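Local atomic coordinates of V-type ATPase 116 kDa subunit (Meiothermus ruber, PDB entry 3RRK), a protein that probably takes part in rotary proton transport as a membrane-associated subunit of a V-type ATPase, here represented by its cytoplasmic N-terminal domain. Residues A[163-168]-A[174-179]; A[140-145]-A[190-195]; A[149-154]-A[199-204]; A[133-138]-A[211-216]; A[122-127]-A[217-222]. All coordinates share one frame; numbering follows the deposited sequence.

Contact 1 of 5, residues A[163-168]-A[174-179]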
# COMPACT_ATOMS: atom_id res chain seq x y z
N ALA A 163 40.61 -20.58 -1.79
CA ALA A 163 41.11 -19.50 -2.63
C ALA A 163 41.21 -18.21 -1.82
O ALA A 163 42.15 -17.42 -2.00
CB ALA A 163 40.20 -19.32 -3.86
N VAL A 164 40.23 -18.01 -0.94
CA VAL A 164 40.19 -16.86 -0.04
C VAL A 164 41.31 -16.93 1.00
O VAL A 164 42.04 -15.96 1.22
CB VAL A 164 38.86 -16.84 0.74
CG1 VAL A 164 38.90 -15.80 1.84
CG2 VAL A 164 37.71 -16.58 -0.19
N ARG A 165 41.41 -18.09 1.64
CA ARG A 165 42.49 -18.33 2.58
C ARG A 165 43.82 -18.05 1.90
O ARG A 165 44.72 -17.46 2.50
CB ARG A 165 42.42 -19.77 3.10
CG ARG A 165 43.56 -20.15 4.02
CD ARG A 165 43.32 -21.49 4.73
NE ARG A 165 42.62 -21.31 6.00
CZ ARG A 165 41.43 -21.83 6.30
NH1 ARG A 165 40.78 -22.57 5.42
NH2 ARG A 165 40.90 -21.61 7.49
N LYS A 166 43.93 -18.44 0.64
CA LYS A 166 45.14 -18.20 -0.13
C LYS A 166 45.37 -16.72 -0.35
O LYS A 166 46.45 -16.21 -0.06
CB LYS A 166 45.11 -18.93 -1.48
CG LYS A 166 46.25 -18.50 -2.40
CD LYS A 166 46.36 -19.39 -3.63
CE LYS A 166 47.41 -18.85 -4.61
NZ LYS A 166 46.99 -17.56 -5.23
N ALA A 167 44.36 -16.02 -0.87
CA ALA A 167 44.44 -14.57 -1.01
C ALA A 167 44.82 -13.89 0.31
O ALA A 167 45.78 -13.12 0.36
CB ALA A 167 43.13 -14.02 -1.53
N LEU A 168 44.07 -14.18 1.37
CA LEU A 168 44.32 -13.56 2.66
C LEU A 168 45.77 -13.74 3.10
O LEU A 168 46.42 -12.78 3.49
CB LEU A 168 43.40 -14.13 3.74
CG LEU A 168 41.95 -13.64 3.72
CD1 LEU A 168 41.14 -14.40 4.74
CD2 LEU A 168 41.88 -12.15 3.99
N ASP A 174 50.21 -14.48 8.30
CA ASP A 174 49.58 -15.23 9.37
C ASP A 174 48.78 -14.33 10.31
O ASP A 174 48.39 -14.75 11.40
CB ASP A 174 50.65 -15.99 10.18
CG ASP A 174 51.92 -15.17 10.40
OD1 ASP A 174 51.87 -13.92 10.33
OD2 ASP A 174 52.98 -15.78 10.67
N ARG A 175 48.53 -13.09 9.88
CA ARG A 175 47.78 -12.13 10.69
C ARG A 175 46.29 -12.11 10.33
O ARG A 175 45.74 -11.05 10.01
CB ARG A 175 48.36 -10.72 10.55
CG ARG A 175 49.80 -10.57 10.92
CD ARG A 175 50.34 -9.24 10.43
NE ARG A 175 50.26 -9.14 8.98
CZ ARG A 175 50.72 -8.12 8.27
NH1 ARG A 175 51.30 -7.09 8.88
NH2 ARG A 175 50.60 -8.12 6.95
N PHE A 176 45.66 -13.27 10.38
CA PHE A 176 44.21 -13.39 10.20
C PHE A 176 43.74 -14.76 10.64
O PHE A 176 44.52 -15.71 10.75
CB PHE A 176 43.81 -13.17 8.73
CG PHE A 176 44.17 -14.32 7.82
CD1 PHE A 176 43.25 -15.33 7.57
CD2 PHE A 176 45.42 -14.37 7.21
CE1 PHE A 176 43.58 -16.39 6.73
CE2 PHE A 176 45.75 -15.43 6.36
CZ PHE A 176 44.83 -16.44 6.12
N VAL A 177 42.44 -14.85 10.89
CA VAL A 177 41.80 -16.12 11.22
C VAL A 177 40.60 -16.33 10.31
O VAL A 177 39.66 -15.54 10.30
CB VAL A 177 41.34 -16.15 12.69
CG1 VAL A 177 40.46 -17.36 12.94
CG2 VAL A 177 42.54 -16.15 13.62
N LEU A 178 40.64 -17.39 9.52
CA LEU A 178 39.52 -17.69 8.64
C LEU A 178 38.84 -18.98 9.08
O LEU A 178 39.39 -20.06 8.96
CB LEU A 178 39.99 -17.77 7.19
CG LEU A 178 38.89 -18.03 6.17
CD1 LEU A 178 37.72 -17.03 6.30
CD2 LEU A 178 39.48 -18.03 4.76
N GLU A 179 37.63 -18.85 9.60
CA GLU A 179 36.86 -20.01 10.03
C GLU A 179 35.50 -19.97 9.37
O GLU A 179 35.03 -18.91 8.95
CB GLU A 179 36.74 -20.04 11.55
CG GLU A 179 38.07 -20.24 12.26
CD GLU A 179 38.77 -21.53 11.86
OE1 GLU A 179 38.13 -22.61 11.93
OE2 GLU A 179 39.96 -21.48 11.46
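Leu168 and Val164 of helix 158-172 and Phe176 and Leu178 beside them form part of the helix-on-sheet packing of one lobe of the domain. Helix 163-168 runs nearly antiparallel to strand 177-179, at 175°, with their axes 9.8 Å apart. Leu168 lies over one face of the Phe176 ring. Its CB sits 3.6 Å from the ring centroid and only 12° off the normal, a CH-pi contact. Its CD1 bears on the same ring, 3.7 Å from Phe176 CD1. The Phe176 CG is tucked between the backbone N and the carbonyl carbon (chi1 73°), which turns the ring in under the helix. Leu178 takes the next place along. Its CD2 fits between Val164 CG1 at 3.7 Å, Arg165 CB at 3.8 Å and Leu168 CD1 at 4.0 Å. The Val164 and Leu178 side chains cross at about a right angle. Val191 of the middle strand 187-194 touches both leucines, and Leu205 of helix 198-206 touches Val164. Arg165 lies along the border of this packing, its chain bent before the guanidinium. Its NH2 comes close to Leu178 O at a poor angle for a hydrogen bond, and stays 4.1 Å from Glu179 OE2, beyond a salt bridge. The contact therefore rests on apolar and CH-pi packing, with probably a weak electrostatic attraction at its border.

Contact 2 of 5, residues A[140-145]-A[190-195]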
# COMPACT_ATOMS: atom_id res chain seq x y z
N HIS A 140 32.37 -15.13 18.61
CA HIS A 140 32.05 -14.86 20.00
C HIS A 140 33.26 -14.29 20.74
O HIS A 140 34.34 -14.89 20.75
CB HIS A 140 31.54 -16.13 20.65
CG HIS A 140 31.41 -16.03 22.14
ND1 HIS A 140 32.35 -16.54 23.00
CD2 HIS A 140 30.44 -15.48 22.91
CE1 HIS A 140 31.97 -16.30 24.25
NE2 HIS A 140 30.82 -15.66 24.22
N GLY A 141 33.08 -13.12 21.36
CA GLY A 141 34.12 -12.49 22.15
C GLY A 141 35.02 -11.55 21.36
O GLY A 141 35.75 -10.75 21.92
N LEU A 142 34.96 -11.67 20.04
CA LEU A 142 35.82 -10.89 19.14
C LEU A 142 35.03 -9.82 18.40
O LEU A 142 35.61 -9.01 17.68
CB LEU A 142 36.43 -11.81 18.08
CG LEU A 142 37.24 -13.07 18.39
CD1 LEU A 142 36.61 -13.90 19.50
CD2 LEU A 142 37.35 -13.91 17.14
N ASP A 143 33.70 -9.83 18.54
CA ASP A 143 32.85 -9.04 17.64
C ASP A 143 32.67 -7.56 18.02
O ASP A 143 32.16 -6.78 17.22
CB ASP A 143 31.51 -9.74 17.37
CG ASP A 143 30.65 -9.88 18.60
OD1 ASP A 143 30.90 -9.19 19.60
OD2 ASP A 143 29.69 -10.69 18.55
N GLU A 144 33.11 -7.18 19.21
CA GLU A 144 33.11 -5.78 19.59
C GLU A 144 34.42 -5.42 20.30
O GLU A 144 34.43 -4.66 21.27
CB GLU A 144 31.89 -5.45 20.46
CG GLU A 144 31.45 -6.60 21.34
CD GLU A 144 30.05 -6.41 21.88
OE1 GLU A 144 29.42 -5.38 21.56
OE2 GLU A 144 29.59 -7.30 22.63
N SER A 145 35.51 -5.99 19.78
CA SER A 145 36.85 -5.70 20.26
C SER A 145 37.46 -4.59 19.42
O SER A 145 37.70 -4.78 18.23
CB SER A 145 37.73 -6.95 20.19
OG SER A 145 37.13 -8.04 20.85
N LEU A 190 33.91 -16.31 8.40
CA LEU A 190 34.26 -15.10 9.11
C LEU A 190 35.77 -14.90 9.04
O LEU A 190 36.53 -15.86 9.20
CB LEU A 190 33.81 -15.21 10.57
CG LEU A 190 34.10 -14.02 11.48
CD1 LEU A 190 33.03 -12.97 11.31
CD2 LEU A 190 34.19 -14.47 12.93
N VAL A 191 36.20 -13.68 8.76
CA VAL A 191 37.61 -13.36 8.83
C VAL A 191 37.84 -12.41 9.98
O VAL A 191 36.99 -11.55 10.26
CB VAL A 191 38.13 -12.65 7.58
CG1 VAL A 191 39.67 -12.67 7.57
CG2 VAL A 191 37.58 -13.32 6.36
N VAL A 192 38.99 -12.56 10.63
CA VAL A 192 39.39 -11.74 11.75
C VAL A 192 40.81 -11.22 11.53
O VAL A 192 41.72 -11.96 11.17
CB VAL A 192 39.35 -12.54 13.05
CG1 VAL A 192 39.75 -11.65 14.23
CG2 VAL A 192 37.96 -13.14 13.24
N VAL A 193 40.98 -9.92 11.74
CA VAL A 193 42.21 -9.25 11.36
C VAL A 193 42.46 -8.11 12.34
O VAL A 193 41.57 -7.72 13.10
CB VAL A 193 42.09 -8.66 9.92
CG1 VAL A 193 42.30 -9.73 8.87
CG2 VAL A 193 40.74 -8.00 9.72
N LYS A 194 43.68 -7.58 12.34
CA LYS A 194 43.92 -6.34 13.05
C LYS A 194 42.92 -5.31 12.51
O LYS A 194 42.68 -5.24 11.31
CB LYS A 194 45.36 -5.87 12.85
CG LYS A 194 46.42 -6.79 13.49
CD LYS A 194 47.85 -6.48 13.03
CE LYS A 194 48.36 -5.14 13.55
NZ LYS A 194 49.84 -5.02 13.42
N ARG A 195 42.32 -4.53 13.41
CA ARG A 195 41.40 -3.46 13.01
C ARG A 195 41.98 -2.62 11.87
O ARG A 195 41.29 -2.31 10.90
CB ARG A 195 41.07 -2.55 14.19
CG ARG A 195 40.21 -1.36 13.82
CD ARG A 195 38.76 -1.75 13.56
NE ARG A 195 38.04 -2.09 14.78
CZ ARG A 195 36.77 -2.50 14.81
NH1 ARG A 195 36.09 -2.62 13.68
NH2 ARG A 195 36.19 -2.80 15.97
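Leu142 and Val192 meet through branches set by their first torsions. In Leu142 CG stands opposite the carbonyl carbon (chi1 -55°), and in Val192 CG2 takes the same kind of place. Leu142 CD2 then comes to 4.0 Å from Val192 CG2, with the two side chains crossing at about a right angle. Arg195 reaches over by another path. Its chain bends twice, at chi2 and chi3, and so brings the guanidinium to the loop backbone. There NH2 gives a weak hydrogen bond to Ser145 O, 3.4 Å long and well off straight at 124°. The carbonyl meets the guanidinium obliquely. NE of the same arginine is bonded to Pro146 O, so two successive loop carbonyls face one group. The loop connects helix 94-138 to strand 148-155, while Val192 belongs to the middle strand of the three-stranded sheet. A bound buffer molecule, probably from the crystallisation liquor, lies about 4 Å from the Val192 side chain. It also pairs with Lys194 NZ. The loop is joined by one apolar touch to the strand and one weak bond from the arginine just after it, so the link is light, and its polar part depends on a bent arginine chain.

Contact 3 of 5, residues A[149-154]-A[199-204]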
# COMPACT_ATOMS: atom_id res chain seq x y z
N GLY A 149 39.12 -6.33 13.72
CA GLY A 149 38.03 -6.21 12.77
C GLY A 149 37.57 -7.54 12.19
O GLY A 149 38.38 -8.39 11.81
N VAL A 150 36.25 -7.72 12.12
CA VAL A 150 35.70 -8.95 11.56
C VAL A 150 34.87 -8.69 10.32
O VAL A 150 34.31 -7.62 10.13
CB VAL A 150 34.83 -9.69 12.57
CG1 VAL A 150 35.51 -9.70 13.92
CG2 VAL A 150 33.44 -9.04 12.66
N ILE A 151 34.81 -9.70 9.46
CA ILE A 151 33.96 -9.66 8.29
C ILE A 151 33.28 -11.00 8.15
O ILE A 151 33.95 -12.02 7.95
CB ILE A 151 34.73 -9.41 6.99
CG1 ILE A 151 35.52 -8.11 7.06
CG2 ILE A 151 33.77 -9.33 5.84
CD1 ILE A 151 36.40 -7.88 5.85
N PRO A 152 31.95 -11.01 8.28
CA PRO A 152 31.16 -12.18 7.91
C PRO A 152 30.94 -12.13 6.42
O PRO A 152 30.89 -11.03 5.85
CB PRO A 152 29.85 -11.96 8.65
CG PRO A 152 29.71 -10.48 8.70
CD PRO A 152 31.11 -9.91 8.76
N PHE A 153 30.82 -13.28 5.78
CA PHE A 153 30.56 -13.33 4.35
C PHE A 153 30.22 -14.75 3.92
O PHE A 153 30.65 -15.70 4.54
CB PHE A 153 31.75 -12.78 3.56
CG PHE A 153 32.97 -13.67 3.60
CD1 PHE A 153 33.85 -13.60 4.67
CD2 PHE A 153 33.23 -14.56 2.57
CE1 PHE A 153 34.97 -14.41 4.70
CE2 PHE A 153 34.35 -15.37 2.60
CZ PHE A 153 35.23 -15.29 3.67
N LEU A 154 29.44 -14.89 2.86
CA LEU A 154 29.04 -16.22 2.40
C LEU A 154 29.90 -16.72 1.25
O LEU A 154 30.38 -15.95 0.41
CB LEU A 154 27.57 -16.23 1.98
CG LEU A 154 26.49 -15.96 3.02
CD1 LEU A 154 25.13 -15.98 2.33
CD2 LEU A 154 26.54 -16.97 4.14
N GLU A 199 40.44 -3.25 5.76
CA GLU A 199 40.33 -2.97 4.33
C GLU A 199 41.18 -3.87 3.44
O GLU A 199 40.81 -4.16 2.32
CB GLU A 199 40.61 -1.50 4.05
CG GLU A 199 39.58 -0.61 4.72
CD GLU A 199 38.16 -1.13 4.48
OE1 GLU A 199 37.93 -1.70 3.38
OE2 GLU A 199 37.30 -0.97 5.38
N ALA A 200 42.32 -4.32 3.96
CA ALA A 200 43.18 -5.21 3.19
C ALA A 200 42.50 -6.56 3.02
O ALA A 200 42.68 -7.24 2.02
CB ALA A 200 44.53 -5.39 3.91
N ALA A 201 41.73 -6.93 4.03
CA ALA A 201 40.98 -8.17 4.01
C ALA A 201 39.77 -8.02 3.09
O ALA A 201 39.44 -8.92 2.32
CB ALA A 201 40.54 -8.51 5.43
N ARG A 202 39.11 -6.87 3.18
CA ARG A 202 37.96 -6.57 2.33
C ARG A 202 38.38 -6.61 0.85
O ARG A 202 37.71 -7.21 0.02
CB ARG A 202 37.38 -5.21 2.69
CG ARG A 202 35.97 -4.99 2.17
CD ARG A 202 35.43 -3.63 2.53
NE ARG A 202 35.50 -3.38 3.97
CZ ARG A 202 34.70 -3.93 4.87
NH1 ARG A 202 33.77 -4.80 4.49
NH2 ARG A 202 34.83 -3.63 6.16
N SER A 203 39.50 -5.97 0.54
CA SER A 203 40.07 -6.00 -0.79
C SER A 203 40.29 -7.42 -1.31
O SER A 203 40.06 -7.72 -2.49
CB SER A 203 41.37 -5.21 -0.84
OG SER A 203 42.16 -5.61 -1.96
N SER A 204 40.74 -8.31 -0.44
CA SER A 204 40.93 -9.68 -0.85
C SER A 204 39.62 -10.32 -1.27
O SER A 204 39.57 -11.01 -2.27
CB SER A 204 41.58 -10.50 0.25
OG SER A 204 42.83 -9.91 0.59
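Strand 149-154, at an edge of the three-stranded sheet, passes beside helix 199-204 with Ile151 CA 7.8 Å from Arg202 CA. Ile151 alone spans the gap from the strand. Its CG1 stands opposite the carbonyl carbon and the chain then runs on extended (chi2 175°), which carries CD1 out to the helix. CD1 meets backbone as well as side chain there. It lies 3.9 Å from Arg202 N and 4.2 Å from Ala201 CB. The same methyl is also placed over one face of the Arg202 guanidinium, 4.2 Å above the plane and offset toward the rim. Arg202 folds back for this with a bend at chi3. Glu199, one turn earlier, approaches that group at its edge in a salt bridge. Arg202 NE is 3.0 Å from Glu199 OE1 and 3.3 Å from OE2, and both hydrogen bonds are weak. NH1 has a second acidic partner in Glu212, on the loop after the helix. Leu198 and Leu205 of helix 198-206 also touch Ile151, so the isoleucine side chain is buried among helix residues. The contact is thus apolar at the strand, while two carboxylates hold the guanidinium that lies against it and probably balance its charge.

Contact 4 of 5, residues A[133-138]-A[211-216]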
# COMPACT_ATOMS: atom_id res chain seq x y z
N GLU A 133 23.33 -17.01 13.65
CA GLU A 133 23.68 -17.87 14.77
C GLU A 133 25.11 -18.37 14.58
O GLU A 133 25.95 -18.22 15.47
CB GLU A 133 22.71 -19.05 14.86
CG GLU A 133 23.07 -20.07 15.90
CD GLU A 133 22.00 -21.13 16.08
OE1 GLU A 133 20.81 -20.81 15.91
OE2 GLU A 133 22.35 -22.30 16.40
N LYS A 134 25.37 -18.94 13.41
CA LYS A 134 26.69 -19.49 13.10
C LYS A 134 27.80 -18.45 13.27
O LYS A 134 28.77 -18.67 13.98
CB LYS A 134 26.71 -20.06 11.68
CG LYS A 134 25.73 -21.20 11.41
CD LYS A 134 25.70 -22.19 12.54
CE LYS A 134 24.89 -23.42 12.18
NZ LYS A 134 25.56 -24.25 11.13
N LEU A 135 27.64 -17.32 12.59
CA LEU A 135 28.64 -16.26 12.57
C LEU A 135 28.92 -15.68 13.94
O LEU A 135 30.07 -15.42 14.30
CB LEU A 135 28.21 -15.14 11.63
CG LEU A 135 28.15 -15.54 10.16
CD1 LEU A 135 27.38 -14.49 9.36
CD2 LEU A 135 29.55 -15.73 9.62
N ALA A 136 27.85 -15.46 14.70
CA ALA A 136 27.97 -14.94 16.05
C ALA A 136 28.89 -15.81 16.90
O ALA A 136 29.68 -15.31 17.69
CB ALA A 136 26.60 -14.84 16.70
N ALA A 137 28.75 -17.12 16.74
CA ALA A 137 29.51 -18.09 17.50
C ALA A 137 30.95 -18.08 17.01
O ALA A 137 31.90 -18.04 17.80
CB ALA A 137 28.92 -19.45 17.34
N LEU A 138 31.11 -18.10 15.69
CA LEU A 138 32.42 -17.99 15.06
C LEU A 138 33.15 -16.78 15.61
O LEU A 138 34.37 -16.78 15.71
CB LEU A 138 32.28 -17.85 13.55
CG LEU A 138 32.01 -19.13 12.76
CD1 LEU A 138 32.12 -18.86 11.27
CD2 LEU A 138 33.01 -20.18 13.16
N ALA A 211 31.65 -10.50 -0.86
CA ALA A 211 31.37 -9.27 -0.14
C ALA A 211 30.90 -9.58 1.27
O ALA A 211 30.43 -10.68 1.54
CB ALA A 211 30.33 -8.43 -0.88
N GLU A 212 31.03 -8.59 2.15
CA GLU A 212 30.48 -8.72 3.49
C GLU A 212 28.98 -9.01 3.42
O GLU A 212 28.25 -8.43 2.62
CB GLU A 212 30.74 -7.47 4.32
CG GLU A 212 29.85 -7.41 5.54
CD GLU A 212 30.37 -6.48 6.63
OE1 GLU A 212 31.38 -5.77 6.38
OE2 GLU A 212 29.76 -6.49 7.72
N LEU A 213 28.53 -9.94 4.25
CA LEU A 213 27.12 -10.25 4.35
C LEU A 213 26.47 -9.16 5.19
O LEU A 213 26.88 -8.92 6.33
CB LEU A 213 26.91 -11.62 4.98
CG LEU A 213 25.51 -12.02 5.45
CD1 LEU A 213 24.48 -11.85 4.33
CD2 LEU A 213 25.51 -13.44 6.00
N ARG A 214 25.49 -8.47 4.61
CA ARG A 214 24.77 -7.43 5.31
C ARG A 214 23.52 -8.06 5.89
O ARG A 214 22.93 -8.96 5.30
CB ARG A 214 24.39 -6.30 4.35
CG ARG A 214 25.56 -5.62 3.65
CD ARG A 214 26.37 -4.75 4.60
NE ARG A 214 27.67 -4.40 4.03
CZ ARG A 214 28.59 -3.64 4.64
NH1 ARG A 214 28.36 -3.15 5.85
NH2 ARG A 214 29.74 -3.38 4.04
N PHE A 215 23.12 -7.60 7.06
CA PHE A 215 21.85 -8.00 7.62
C PHE A 215 20.91 -6.84 7.47
O PHE A 215 21.30 -5.70 7.69
CB PHE A 215 22.00 -8.42 9.07
CG PHE A 215 22.70 -9.73 9.21
CD1 PHE A 215 21.97 -10.91 9.21
CD2 PHE A 215 24.07 -9.79 9.28
CE1 PHE A 215 22.60 -12.14 9.31
CE2 PHE A 215 24.71 -11.01 9.38
CZ PHE A 215 23.97 -12.19 9.40
N PRO A 216 19.68 -7.12 7.04
CA PRO A 216 18.73 -6.07 6.69
C PRO A 216 18.27 -5.34 7.94
O PRO A 216 18.37 -5.88 9.05
CB PRO A 216 17.57 -6.86 6.09
CG PRO A 216 17.62 -8.17 6.80
CD PRO A 216 19.08 -8.46 6.96
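Leu213 and Phe215 of the loop after helix 198-206 both close on one methyl, CD1 of Leu135 in helix 94-138. Along the loop, Glu212, after Ala211, pairs mainly with Arg202 of helix 198-206. Its carboxylate also lies over a face of the Arg214 guanidinium, with CD 3.9 Å above the plane. Glu212 OE1 is 3.7 Å from Arg214 NH2, a long ion pair in which no N-H points at the oxygen. Next, Leu213 projects toward the helix. Its CG is opposite the backbone N (chi1 167°), and its CD2 reaches Leu135 CD1 at 4.0 Å. The Leu213 backbone is bonded to Pro152, so the loop is held against strand 148-155, and Pro152 also touches Leu135. After Arg214, Phe215 turns back toward the helix. Its ring meets Leu135 edge-on: CZ is 4.1 Å from CD1, which lies near the ring plane. The ring also meets Phe128, one of the earlier helix residues, with the planes at about 60°, and touches Met231 of helix 224-281. Finally, Pro216 packs on Phe128 and Thr124 of the long helix. Leu213 and Phe215 thus pack on Leu135, Phe215 buried, while the charged side chains lie away from it. The contact is apolar packing, probably driven by the loss of water from these surfaces; no hydrogen bond crosses it.

Contact 5 of 5, residues A[122-127]-A[217-222]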
# COMPACT_ATOMS: atom_id res chain seq x y z
N ILE A 122 9.70 -11.54 10.81
CA ILE A 122 9.71 -13.00 10.81
C ILE A 122 10.38 -13.59 9.57
O ILE A 122 11.11 -14.58 9.67
CB ILE A 122 8.30 -13.53 10.96
CG1 ILE A 122 7.74 -13.15 12.33
CG2 ILE A 122 8.27 -15.03 10.79
CD1 ILE A 122 6.26 -13.47 12.50
N GLN A 123 10.15 -12.99 8.42
CA GLN A 123 10.79 -13.45 7.19
C GLN A 123 12.30 -13.19 7.19
O GLN A 123 13.08 -14.05 6.77
CB GLN A 123 10.13 -12.84 5.96
CG GLN A 123 8.68 -13.28 5.79
CD GLN A 123 7.94 -12.47 4.73
OE1 GLN A 123 8.55 -11.86 3.86
NE2 GLN A 123 6.62 -12.46 4.82
N THR A 124 12.70 -12.01 7.65
CA THR A 124 14.12 -11.69 7.82
C THR A 124 14.80 -12.75 8.67
O THR A 124 15.85 -13.29 8.32
CB THR A 124 14.29 -10.37 8.56
OG1 THR A 124 13.68 -9.32 7.82
CG2 THR A 124 15.75 -10.07 8.74
N ILE A 125 14.20 -13.04 9.82
CA ILE A 125 14.72 -14.07 10.69
C ILE A 125 14.77 -15.42 9.98
O ILE A 125 15.64 -16.24 10.26
CB ILE A 125 13.91 -14.14 12.00
CG1 ILE A 125 14.19 -12.90 12.85
CG2 ILE A 125 14.22 -15.42 12.76
CD1 ILE A 125 13.22 -12.70 13.99
N GLU A 126 13.83 -15.66 9.06
CA GLU A 126 13.79 -16.92 8.32
C GLU A 126 14.97 -17.03 7.36
O GLU A 126 15.58 -18.08 7.22
CB GLU A 126 12.51 -17.03 7.49
CG GLU A 126 11.27 -17.38 8.28
CD GLU A 126 10.20 -17.97 7.39
OE1 GLU A 126 10.56 -18.78 6.50
OE2 GLU A 126 9.01 -17.63 7.58
N LEU A 127 15.26 -15.93 6.69
CA LEU A 127 16.37 -15.89 5.76
C LEU A 127 17.73 -15.89 6.45
O LEU A 127 18.58 -16.72 6.14
CB LEU A 127 16.22 -14.65 4.88
CG LEU A 127 15.22 -14.86 3.75
CD1 LEU A 127 14.94 -13.56 3.03
CD2 LEU A 127 15.77 -15.89 2.80
N GLY A 217 17.78 -4.12 7.75
CA GLY A 217 17.14 -3.36 8.82
C GLY A 217 18.05 -3.05 9.99
O GLY A 217 19.26 -2.92 9.82
N ALA A 218 17.45 -2.93 11.17
CA ALA A 218 18.18 -2.64 12.39
C ALA A 218 19.41 -3.54 12.58
O ALA A 218 20.44 -3.09 13.06
CB ALA A 218 17.26 -2.73 13.60
N TYR A 219 19.30 -4.81 12.20
CA TYR A 219 20.40 -5.75 12.44
C TYR A 219 21.71 -5.33 11.81
O TYR A 219 22.77 -5.78 12.23
CB TYR A 219 20.05 -7.16 11.93
CG TYR A 219 18.79 -7.71 12.53
CD1 TYR A 219 18.78 -8.18 13.84
CD2 TYR A 219 17.61 -7.73 11.81
CE1 TYR A 219 17.62 -8.67 14.41
CE2 TYR A 219 16.45 -8.22 12.37
CZ TYR A 219 16.46 -8.69 13.66
OH TYR A 219 15.31 -9.17 14.21
N GLY A 220 21.64 -4.49 10.78
CA GLY A 220 22.81 -4.12 10.01
C GLY A 220 23.90 -3.52 10.87
O GLY A 220 25.07 -3.92 10.78
N ALA A 221 23.50 -2.58 11.71
CA ALA A 221 24.42 -1.81 12.53
C ALA A 221 24.73 -2.45 13.90
O ALA A 221 25.02 -1.74 14.87
CB ALA A 221 23.87 -0.40 12.73
N MET A 222 24.67 -3.77 13.97
CA MET A 222 24.90 -4.44 15.24
C MET A 222 26.08 -5.37 15.15
O MET A 222 26.43 -5.83 14.07
CB MET A 222 23.70 -5.27 15.67
CG MET A 222 22.45 -4.49 16.00
SD MET A 222 21.14 -5.61 16.54
CE MET A 222 19.71 -4.55 16.45
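Tyr219 bridges from a short helical turn to Thr124 and Ile125 of helix 94-138, one of the two long helices that connect the lobes of the domain. Residues 218-220 have helical backbone angles without the regular helix bonds. Gly220 N is bonded to Gly217 O at 3.0 Å and Met222 N to Tyr219 O at 3.3 Å. Gly217 enters the turn with a positive phi, 62°. The other long helix, 224-281, follows a few residues later. From this turn the Tyr219 side chain heads for helix 94-138. At its root, CB lies 3.7 Å from Phe215 CB, a residue just before the turn. CG stands opposite the carbonyl carbon (chi1 -57°), which directs the ring across to the helix. Along one side of the ring CD2 passes 4.3 Å from Thr124 CG2. The next atom, CE2, comes a little closer to that methyl, at 4.1 Å, and the approach is oblique to the ring. At the tip, OH lies beside the outer part of Ile125, 4.1 Å from both CG1 and CD1. The Ile125 and Tyr219 side chains cross at about a right angle. Arg230 and Met231 of helix 224-281 also touch the tyrosine, so its ring is buried between the two long helices. Across the contact there is van der Waals packing only; the hydroxyl makes no hydrogen bond to segment 122-127. A sulfate, probably from the crystallisation liquor, lies about 4 Å from the Ile125 side chain. Thr124 turns its methyl to the tyrosine, while its OG1 is hydrogen-bonded to Glu120 O one turn back in the helix.

How the contacts relate
Contacts 1, 2 and 3 share the three-stranded antiparallel sheet. Strand 187-194, used by contact 2, lies between the strands of contacts 1 and 3. Backbone pairs join them: Val177 N is 3.0 Å from Val192 O, and Val191 N is 2.9 Å from Ile151 O. Contacts 1 and 3 pack two helices on one face of this sheet, their centres 10 Å apart. Contact 4 joins that lobe to helix 94-138, which contact 5 uses again, with centres 10 Å apart. Contacts 1 and 5 do not touch. Bound buffer lies about 4 Å from the side chains of Val192 (contact 2) and Leu213 (contact 4), and sulfate about 4 Å from Ile125 (contact 5), all probably from crystallisation.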